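Side-chain contacts in light harvesting complex 1 Protein W (Rhodopseudomonas palustris, PDB 6Z5S), which probably sits at the gap in the LH1 antenna ring around the reaction centre, contacting bacteriochlorophyll a and spirilloxanthin: residues A[46-51]-A[76-81]; A[39-44]-A[80-85]. All coordinates share one frame; numbering follows the deposited sequence.

Contact 1: A[46-51]-A[76-81]. With BCL (bacteriochlorophyll a), chain B.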
loop_
_atom_site.group_PDB
_atom_site.type_symbol
_atom_site.label_atom_id
_atom_site.label_comp_id
_atom_site.label_asym_id
_atom_site.label_seq_id
_atom_site.Cartn_x
_atom_site.Cartn_y
_atom_site.Cartn_z
ATOM N N PHE A 46 -32.411 21.620 -34.328
ATOM C CA PHE A 46 -33.142 21.840 -35.570
ATOM C C PHE A 46 -33.511 23.309 -35.732
ATOM O O PHE A 46 -33.443 23.857 -36.841
ATOM C CB PHE A 46 -34.382 20.955 -35.606
ATOM C CG PHE A 46 -34.065 19.506 -35.763
ATOM C CD1 PHE A 46 -33.546 19.029 -36.951
ATOM C CD2 PHE A 46 -34.266 18.622 -34.722
ATOM C CE1 PHE A 46 -33.243 17.694 -37.100
ATOM C CE2 PHE A 46 -33.965 17.288 -34.868
ATOM C CZ PHE A 46 -33.450 16.826 -36.058
ATOM N N ILE A 47 -33.894 23.960 -34.633
ATOM C CA ILE A 47 -34.151 25.395 -34.662
ATOM C C ILE A 47 -32.919 26.143 -35.150
ATOM O O ILE A 47 -32.999 26.985 -36.052
ATOM C CB ILE A 47 -34.588 25.885 -33.272
ATOM C CG1 ILE A 47 -35.974 25.349 -32.924
ATOM C CG2 ILE A 47 -34.554 27.397 -33.212
ATOM C CD1 ILE A 47 -37.022 25.653 -33.959
ATOM N N THR A 48 -31.759 25.853 -34.558
ATOM C CA THR A 48 -30.558 26.573 -34.958
ATOM C C THR A 48 -30.136 26.215 -36.377
ATOM O O THR A 48 -29.590 27.065 -37.085
ATOM C CB THR A 48 -29.417 26.332 -33.973
ATOM O OG1 THR A 48 -28.326 27.200 -34.290
ATOM C CG2 THR A 48 -28.935 24.933 -34.053
ATOM N N LEU A 49 -30.400 24.986 -36.823
ATOM C CA LEU A 49 -30.137 24.637 -38.213
ATOM C C LEU A 49 -30.942 25.513 -39.159
ATOM O O LEU A 49 -30.391 26.114 -40.086
ATOM C CB LEU A 49 -30.464 23.168 -38.462
ATOM C CG LEU A 49 -30.328 22.764 -39.930
ATOM C CD1 LEU A 49 -28.864 22.696 -40.333
ATOM C CD2 LEU A 49 -31.044 21.462 -40.217
ATOM N N VAL A 50 -32.257 25.589 -38.946
ATOM C CA VAL A 50 -33.082 26.352 -39.877
ATOM C C VAL A 50 -32.772 27.838 -39.775
ATOM O O VAL A 50 -32.801 28.555 -40.783
ATOM C CB VAL A 50 -34.577 26.056 -39.657
ATOM C CG1 VAL A 50 -34.813 24.557 -39.635
ATOM C CG2 VAL A 50 -35.085 26.694 -38.383
ATOM N N ALA A 51 -32.429 28.321 -38.581
ATOM C CA ALA A 51 -32.056 29.722 -38.438
ATOM C C ALA A 51 -30.775 30.027 -39.201
ATOM O O ALA A 51 -30.695 31.029 -39.918
ATOM C CB ALA A 51 -31.900 30.078 -36.962
ATOM N N LEU A 76 -21.618 25.238 -32.820
ATOM C CA LEU A 76 -21.546 25.550 -31.398
ATOM C C LEU A 76 -22.868 26.070 -30.835
ATOM O O LEU A 76 -23.238 25.685 -29.719
ATOM C CB LEU A 76 -20.418 26.550 -31.135
ATOM C CG LEU A 76 -20.053 26.798 -29.671
ATOM C CD1 LEU A 76 -18.568 27.058 -29.566
ATOM C CD2 LEU A 76 -20.826 27.976 -29.090
ATOM N N PRO A 77 -23.597 26.948 -31.535
ATOM C CA PRO A 77 -24.947 27.274 -31.055
ATOM C C PRO A 77 -25.826 26.051 -30.904
ATOM O O PRO A 77 -26.595 25.969 -29.944
ATOM C CB PRO A 77 -25.475 28.230 -32.130
ATOM C CG PRO A 77 -24.272 28.876 -32.653
ATOM C CD PRO A 77 -23.199 27.834 -32.643
ATOM N N ALA A 78 -25.722 25.085 -31.817
ATOM C CA ALA A 78 -26.494 23.856 -31.676
ATOM C C ALA A 78 -26.117 23.115 -30.403
ATOM O O ALA A 78 -26.987 22.614 -29.682
ATOM C CB ALA A 78 -26.282 22.960 -32.893
ATOM N N PHE A 79 -24.821 23.051 -30.101
ATOM C CA PHE A 79 -24.380 22.310 -28.929
ATOM C C PHE A 79 -24.810 23.004 -27.645
ATOM O O PHE A 79 -25.248 22.345 -26.697
ATOM C CB PHE A 79 -22.866 22.132 -28.964
ATOM C CG PHE A 79 -22.343 21.260 -27.874
ATOM C CD1 PHE A 79 -22.910 20.024 -27.638
ATOM C CD2 PHE A 79 -21.291 21.670 -27.087
ATOM C CE1 PHE A 79 -22.436 19.215 -26.638
ATOM C CE2 PHE A 79 -20.809 20.863 -26.085
ATOM C CZ PHE A 79 -21.383 19.635 -25.859
ATOM N N GLY A 80 -24.682 24.329 -27.587
ATOM C CA GLY A 80 -25.167 25.048 -26.424
ATOM C C GLY A 80 -26.673 24.999 -26.298
ATOM O O GLY A 80 -27.213 25.055 -25.191
ATOM N N THR A 81 -27.371 24.879 -27.422
ATOM C CA THR A 81 -28.817 24.755 -27.390
ATOM C C THR A 81 -29.236 23.405 -26.832
ATOM O O THR A 81 -30.227 23.302 -26.097
ATOM C CB THR A 81 -29.366 24.947 -28.794
ATOM O OG1 THR A 81 -28.940 26.217 -29.299
ATOM C CG2 THR A 81 -30.828 24.929 -28.752
HETATM MG MG BCL B . -27.444 16.149 -35.931
HETATM C CHA BCL B . -29.909 13.810 -35.649
HETATM C CHB BCL B . -27.917 16.964 -32.705
HETATM C CHC BCL B . -24.777 18.206 -36.152
HETATM C CHD BCL B . -26.586 14.833 -39.062
HETATM N NA BCL B . -28.771 15.667 -34.517
HETATM C C1A BCL B . -29.688 14.773 -34.557
HETATM C C2A BCL B . -30.559 14.746 -33.345
HETATM C C3A BCL B . -30.124 15.978 -32.614
HETATM C C4A BCL B . -28.847 16.249 -33.318
HETATM C CMA BCL B . -31.095 17.123 -32.826
HETATM C CAA BCL B . -30.251 13.538 -32.485
HETATM C CBA BCL B . -31.525 12.799 -32.110
HETATM C CGA BCL B . -31.365 12.209 -30.737
HETATM O O1A BCL B . -30.463 12.571 -30.009
HETATM O O2A BCL B . -32.283 11.204 -30.244
HETATM N NB BCL B . -26.468 17.382 -34.620
HETATM C C1B BCL B . -26.791 17.641 -33.344
HETATM C C2B BCL B . -25.935 18.602 -32.613
HETATM C C3B BCL B . -24.983 18.967 -33.670
HETATM C C4B BCL B . -25.420 18.179 -34.842
HETATM C CMB BCL B . -26.069 19.035 -31.179
HETATM C CAB BCL B . -23.833 19.914 -33.636
HETATM O OBB BCL B . -23.493 20.472 -34.658
HETATM C CBB BCL B . -23.108 20.139 -32.347
HETATM N NC BCL B . -26.009 16.491 -37.283
HETATM C C1C BCL B . -25.003 17.367 -37.148
HETATM C C2C BCL B . -24.040 17.369 -38.279
HETATM C C3C BCL B . -24.685 16.401 -39.217
HETATM C C4C BCL B . -25.837 15.914 -38.419
HETATM C CMC BCL B . -23.982 18.749 -38.903
HETATM C CAC BCL B . -23.817 15.198 -39.532
HETATM C CBC BCL B . -22.702 15.530 -40.491
HETATM N ND BCL B . -28.005 14.638 -37.175
HETATM C C1D BCL B . -27.685 14.178 -38.389
HETATM C C2D BCL B . -28.522 13.021 -38.834
HETATM C C3D BCL B . -29.404 12.915 -37.675
HETATM C C4D BCL B . -29.065 13.863 -36.813
HETATM C CMD BCL B . -28.632 12.094 -40.006
HETATM C CAD BCL B . -30.534 12.144 -37.134
HETATM O OBD BCL B . -31.117 11.156 -37.690
HETATM C CBD BCL B . -30.889 12.690 -35.800
HETATM C CGD BCL B . -32.318 13.113 -35.818
HETATM O O1D BCL B . -32.739 13.882 -36.656
HETATM O O2D BCL B . -33.235 12.564 -34.845
HETATM C CED BCL B . -34.630 12.777 -34.999
HETATM C C1 BCL B . -32.596 11.201 -28.858
HETATM C C2 BCL B . -34.091 11.313 -28.720
HETATM C C3 BCL B . -34.698 11.358 -27.529
HETATM C C4 BCL B . -36.193 11.468 -27.489
HETATM C C5 BCL B . -33.895 11.321 -26.248
HETATM C C6 BCL B . -33.455 12.727 -25.850
HETATM C C7 BCL B . -32.422 12.722 -24.727
HETATM C C8 BCL B . -32.975 12.132 -23.433
HETATM C C9 BCL B . -33.429 13.230 -22.476
HETATM C C10 BCL B . -31.932 11.207 -22.806
HETATM C C11 BCL B . -31.522 11.595 -21.387
HETATM C C12 BCL B . -30.061 12.031 -21.334
HETATM C C13 BCL B . -29.185 10.954 -20.704
HETATM C C14 BCL B . -28.867 11.291 -19.254
HETATM C C15 BCL B . -27.902 10.788 -21.516
HETATM C C16 BCL B . -27.335 9.378 -21.382
HETATM C C17 BCL B . -26.126 9.164 -22.286
HETATM C C18 BCL B . -25.292 7.982 -21.804
HETATM C C19 BCL B . -23.832 8.140 -22.209
HETATM C C20 BCL B . -25.845 6.653 -22.308
#

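Contact 2: A[39-44]-A[80-85]. With BCL (bacteriochlorophyll a), chain B.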
loop_
_atom_site.group_PDB
_atom_site.type_symbol
_atom_site.label_atom_id
_atom_site.label_comp_id
_atom_site.label_asym_id
_atom_site.label_seq_id
_atom_site.Cartn_x
_atom_site.Cartn_y
_atom_site.Cartn_z
ATOM N N ALA A 39 -37.847 16.207 -25.762
ATOM C CA ALA A 39 -38.077 16.995 -26.967
ATOM C C ALA A 39 -37.508 18.399 -26.834
ATOM O O ALA A 39 -37.048 18.976 -27.825
ATOM C CB ALA A 39 -39.567 17.053 -27.282
ATOM N N SER A 40 -37.525 18.961 -25.624
ATOM C CA SER A 40 -36.883 20.247 -25.392
ATOM C C SER A 40 -35.383 20.187 -25.623
ATOM O O SER A 40 -34.756 21.230 -25.835
ATOM C CB SER A 40 -37.160 20.725 -23.970
ATOM O OG SER A 40 -36.469 21.928 -23.706
ATOM N N MET A 41 -34.796 18.994 -25.581
ATOM C CA MET A 41 -33.368 18.859 -25.819
ATOM C C MET A 41 -33.051 18.807 -27.306
ATOM O O MET A 41 -32.082 19.427 -27.759
ATOM C CB MET A 41 -32.846 17.605 -25.125
ATOM C CG MET A 41 -31.345 17.449 -25.167
ATOM S SD MET A 41 -30.815 15.936 -24.349
ATOM C CE MET A 41 -31.199 16.327 -22.647
ATOM N N VAL A 42 -33.858 18.091 -28.082
ATOM C CA VAL A 42 -33.527 17.825 -29.475
ATOM C C VAL A 42 -34.188 18.787 -30.453
ATOM O O VAL A 42 -33.760 18.855 -31.614
ATOM C CB VAL A 42 -33.880 16.374 -29.850
ATOM C CG1 VAL A 42 -33.291 15.417 -28.833
ATOM C CG2 VAL A 42 -35.381 16.206 -29.948
ATOM N N VAL A 43 -35.218 19.524 -30.033
ATOM C CA VAL A 43 -35.808 20.495 -30.943
ATOM C C VAL A 43 -34.872 21.671 -31.169
ATOM O O VAL A 43 -35.011 22.393 -32.160
ATOM C CB VAL A 43 -37.172 20.975 -30.418
ATOM C CG1 VAL A 43 -36.983 21.933 -29.257
ATOM C CG2 VAL A 43 -37.969 21.624 -31.535
ATOM N N GLY A 44 -33.904 21.866 -30.284
ATOM C CA GLY A 44 -33.024 23.003 -30.348
ATOM C C GLY A 44 -32.102 23.027 -31.550
ATOM O O GLY A 44 -32.063 24.005 -32.305
ATOM N N GLY A 80 -24.682 24.329 -27.587
ATOM C CA GLY A 80 -25.167 25.048 -26.424
ATOM C C GLY A 80 -26.673 24.999 -26.298
ATOM O O GLY A 80 -27.213 25.055 -25.191
ATOM N N THR A 81 -27.371 24.879 -27.422
ATOM C CA THR A 81 -28.817 24.755 -27.390
ATOM C C THR A 81 -29.236 23.405 -26.832
ATOM O O THR A 81 -30.227 23.302 -26.097
ATOM C CB THR A 81 -29.366 24.947 -28.794
ATOM O OG1 THR A 81 -28.940 26.217 -29.299
ATOM C CG2 THR A 81 -30.828 24.929 -28.752
ATOM N N LEU A 82 -28.484 22.359 -27.180
ATOM C CA LEU A 82 -28.710 21.034 -26.617
ATOM C C LEU A 82 -28.746 21.065 -25.097
ATOM O O LEU A 82 -29.358 20.193 -24.472
ATOM C CB LEU A 82 -27.619 20.078 -27.096
ATOM C CG LEU A 82 -27.986 18.611 -27.286
ATOM C CD1 LEU A 82 -29.074 18.472 -28.324
ATOM C CD2 LEU A 82 -26.761 17.825 -27.695
ATOM N N PHE A 83 -28.098 22.056 -24.488
ATOM C CA PHE A 83 -28.107 22.246 -23.044
ATOM C C PHE A 83 -29.138 23.264 -22.582
ATOM O O PHE A 83 -29.761 23.071 -21.537
ATOM C CB PHE A 83 -26.723 22.683 -22.559
ATOM C CG PHE A 83 -25.757 21.552 -22.385
ATOM C CD1 PHE A 83 -25.703 20.848 -21.197
ATOM C CD2 PHE A 83 -24.898 21.196 -23.409
ATOM C CE1 PHE A 83 -24.811 19.808 -21.033
ATOM C CE2 PHE A 83 -24.006 20.158 -23.254
ATOM C CZ PHE A 83 -23.962 19.462 -22.064
ATOM N N VAL A 84 -29.331 24.351 -23.335
ATOM C CA VAL A 84 -30.245 25.396 -22.892
ATOM C C VAL A 84 -31.696 24.952 -22.989
ATOM O O VAL A 84 -32.558 25.522 -22.315
ATOM C CB VAL A 84 -30.041 26.699 -23.689
ATOM C CG1 VAL A 84 -30.768 26.640 -25.016
ATOM C CG2 VAL A 84 -30.512 27.889 -22.884
ATOM N N GLY A 85 -31.994 23.953 -23.810
ATOM C CA GLY A 85 -33.330 23.408 -23.868
ATOM C C GLY A 85 -33.813 22.879 -22.530
ATOM O O GLY A 85 -34.790 23.376 -21.956
HETATM MG MG BCL B . -27.444 16.149 -35.931
HETATM C CHA BCL B . -29.909 13.810 -35.649
HETATM C CHB BCL B . -27.917 16.964 -32.705
HETATM C CHC BCL B . -24.777 18.206 -36.152
HETATM C CHD BCL B . -26.586 14.833 -39.062
HETATM N NA BCL B . -28.771 15.667 -34.517
HETATM C C1A BCL B . -29.688 14.773 -34.557
HETATM C C2A BCL B . -30.559 14.746 -33.345
HETATM C C3A BCL B . -30.124 15.978 -32.614
HETATM C C4A BCL B . -28.847 16.249 -33.318
HETATM C CMA BCL B . -31.095 17.123 -32.826
HETATM C CAA BCL B . -30.251 13.538 -32.485
HETATM C CBA BCL B . -31.525 12.799 -32.110
HETATM C CGA BCL B . -31.365 12.209 -30.737
HETATM O O1A BCL B . -30.463 12.571 -30.009
HETATM O O2A BCL B . -32.283 11.204 -30.244
HETATM N NB BCL B . -26.468 17.382 -34.620
HETATM C C1B BCL B . -26.791 17.641 -33.344
HETATM C C2B BCL B . -25.935 18.602 -32.613
HETATM C C3B BCL B . -24.983 18.967 -33.670
HETATM C C4B BCL B . -25.420 18.179 -34.842
HETATM C CMB BCL B . -26.069 19.035 -31.179
HETATM C CAB BCL B . -23.833 19.914 -33.636
HETATM O OBB BCL B . -23.493 20.472 -34.658
HETATM C CBB BCL B . -23.108 20.139 -32.347
HETATM N NC BCL B . -26.009 16.491 -37.283
HETATM C C1C BCL B . -25.003 17.367 -37.148
HETATM C C2C BCL B . -24.040 17.369 -38.279
HETATM C C3C BCL B . -24.685 16.401 -39.217
HETATM C C4C BCL B . -25.837 15.914 -38.419
HETATM C CMC BCL B . -23.982 18.749 -38.903
HETATM C CAC BCL B . -23.817 15.198 -39.532
HETATM C CBC BCL B . -22.702 15.530 -40.491
HETATM N ND BCL B . -28.005 14.638 -37.175
HETATM C C1D BCL B . -27.685 14.178 -38.389
HETATM C C2D BCL B . -28.522 13.021 -38.834
HETATM C C3D BCL B . -29.404 12.915 -37.675
HETATM C C4D BCL B . -29.065 13.863 -36.813
HETATM C CMD BCL B . -28.632 12.094 -40.006
HETATM C CAD BCL B . -30.534 12.144 -37.134
HETATM O OBD BCL B . -31.117 11.156 -37.690
HETATM C CBD BCL B . -30.889 12.690 -35.800
HETATM C CGD BCL B . -32.318 13.113 -35.818
HETATM O O1D BCL B . -32.739 13.882 -36.656
HETATM O O2D BCL B . -33.235 12.564 -34.845
HETATM C CED BCL B . -34.630 12.777 -34.999
HETATM C C1 BCL B . -32.596 11.201 -28.858
HETATM C C2 BCL B . -34.091 11.313 -28.720
HETATM C C3 BCL B . -34.698 11.358 -27.529
HETATM C C4 BCL B . -36.193 11.468 -27.489
HETATM C C5 BCL B . -33.895 11.321 -26.248
HETATM C C6 BCL B . -33.455 12.727 -25.850
HETATM C C7 BCL B . -32.422 12.722 -24.727
HETATM C C8 BCL B . -32.975 12.132 -23.433
HETATM C C9 BCL B . -33.429 13.230 -22.476
HETATM C C10 BCL B . -31.932 11.207 -22.806
HETATM C C11 BCL B . -31.522 11.595 -21.387
HETATM C C12 BCL B . -30.061 12.031 -21.334
HETATM C C13 BCL B . -29.185 10.954 -20.704
HETATM C C14 BCL B . -28.867 11.291 -19.254
HETATM C C15 BCL B . -27.902 10.788 -21.516
HETATM C C16 BCL B . -27.335 9.378 -21.382
HETATM C C17 BCL B . -26.126 9.164 -22.286
HETATM C C18 BCL B . -25.292 7.982 -21.804
HETATM C C19 BCL B . -23.832 8.140 -22.209
HETATM C C20 BCL B . -25.845 6.653 -22.308
#

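Contact 1: A[46-51]-A[76-81]
T48 carries the packing between the two helices: its methyl meets A78 and its hydroxyl lies beside P77. The methyl CG2 of T48 packs on CB of A78 at 3.5 Å and also lies near CA of that residue. OG1 of T48 lies anti to the backbone N (chi1 -172°), which sets it beside the ring of P77, 3.7 Å from CB of P77. The T48 and P77 side chains cross at about a right angle. The CA atoms of T48 and A78 are 5.9 Å apart, a close approach at two small residues. The segments belong to helix 37-57 and helix 67-89, two predicted transmembrane helices that pair as a helical hairpin. The second is kinked at L76 and P77. Within helix 67-89, the backbone N of T81 bonds to O of P77. Helix 10-24 covers this side, with A11 against both T48 and T81. Pigment contacts form a third group. CB of A78 reaches CAB of the bacteriochlorophyll at 4.0 Å, and CB of F79 lies 3.9 Å from CBB. The F46 ring presents an edge to the pigment's methyl ester, with CGD in the ring plane. Its CE2 lies 3.5 Å from the methyl CMA. An alanine in place of F46 would likely open a gap beside CMA and leave the ester freer to turn.

Contact 2: A[39-44]-A[80-85]
S40 meets G85 where the helices come together. Its OG is anti to the backbone N (chi1 176°) and gives a weak hydrogen bond to O of G85 at 2.8 Å. In return CA of G85 makes a CA-H...O contact of 3.3 Å with O of S40. M41 follows, its CA only 4.9 Å from that of G85. Its CG packs on CD1 of L82 at 4.0 Å, the two side chains crossing obliquely. The M41 chain runs extended and then bends at chi3 (-69°). This places SD 3.6 Å from C7 in the bacteriochlorophyll tail. L82 faces the pigment with its other methyl, CD2, 3.8 Å from CMB. V42 turns from the second helix to the pigment, with CG1 against C6. At G44 the contact is backbone to methyl: CG2 of T81 lies 3.3 Å from CA of G44. G44 and G85 lack side chains, consistent with the axes approaching to 7.3 Å in a nearly antiparallel pair, at 152°. Aromatic side chains from the chain of another protein pack on M41 and L82. Helix 10-24 packs alongside both helices, with A19 on S40, V18 on V43 and T15 on T81.

How the contacts relate
Contacts 1 and 2 lie about 8 Å apart, centre to centre, on one interface between helix 37-57 and helix 67-89. Their segments 76-81 and 80-85 overlap at G80 and T81. Along the first helix, 39-44 precedes 46-51; along the second, 76-81 precedes 80-85. The pairing order is therefore reversed, as expected for an antiparallel hairpin. Contact 2 buries the larger area, 286 Å² against 123 Å². Both contacts touch the same bacteriochlorophyll, mainly around its ring in contact 1 and at both ring and tail in contact 2. One helix pair thus forms much of this chain's side of the pigment pocket, consistent with a chain packed against the LH1 antenna; another protein's chain also hydrogen-bonds the pigment.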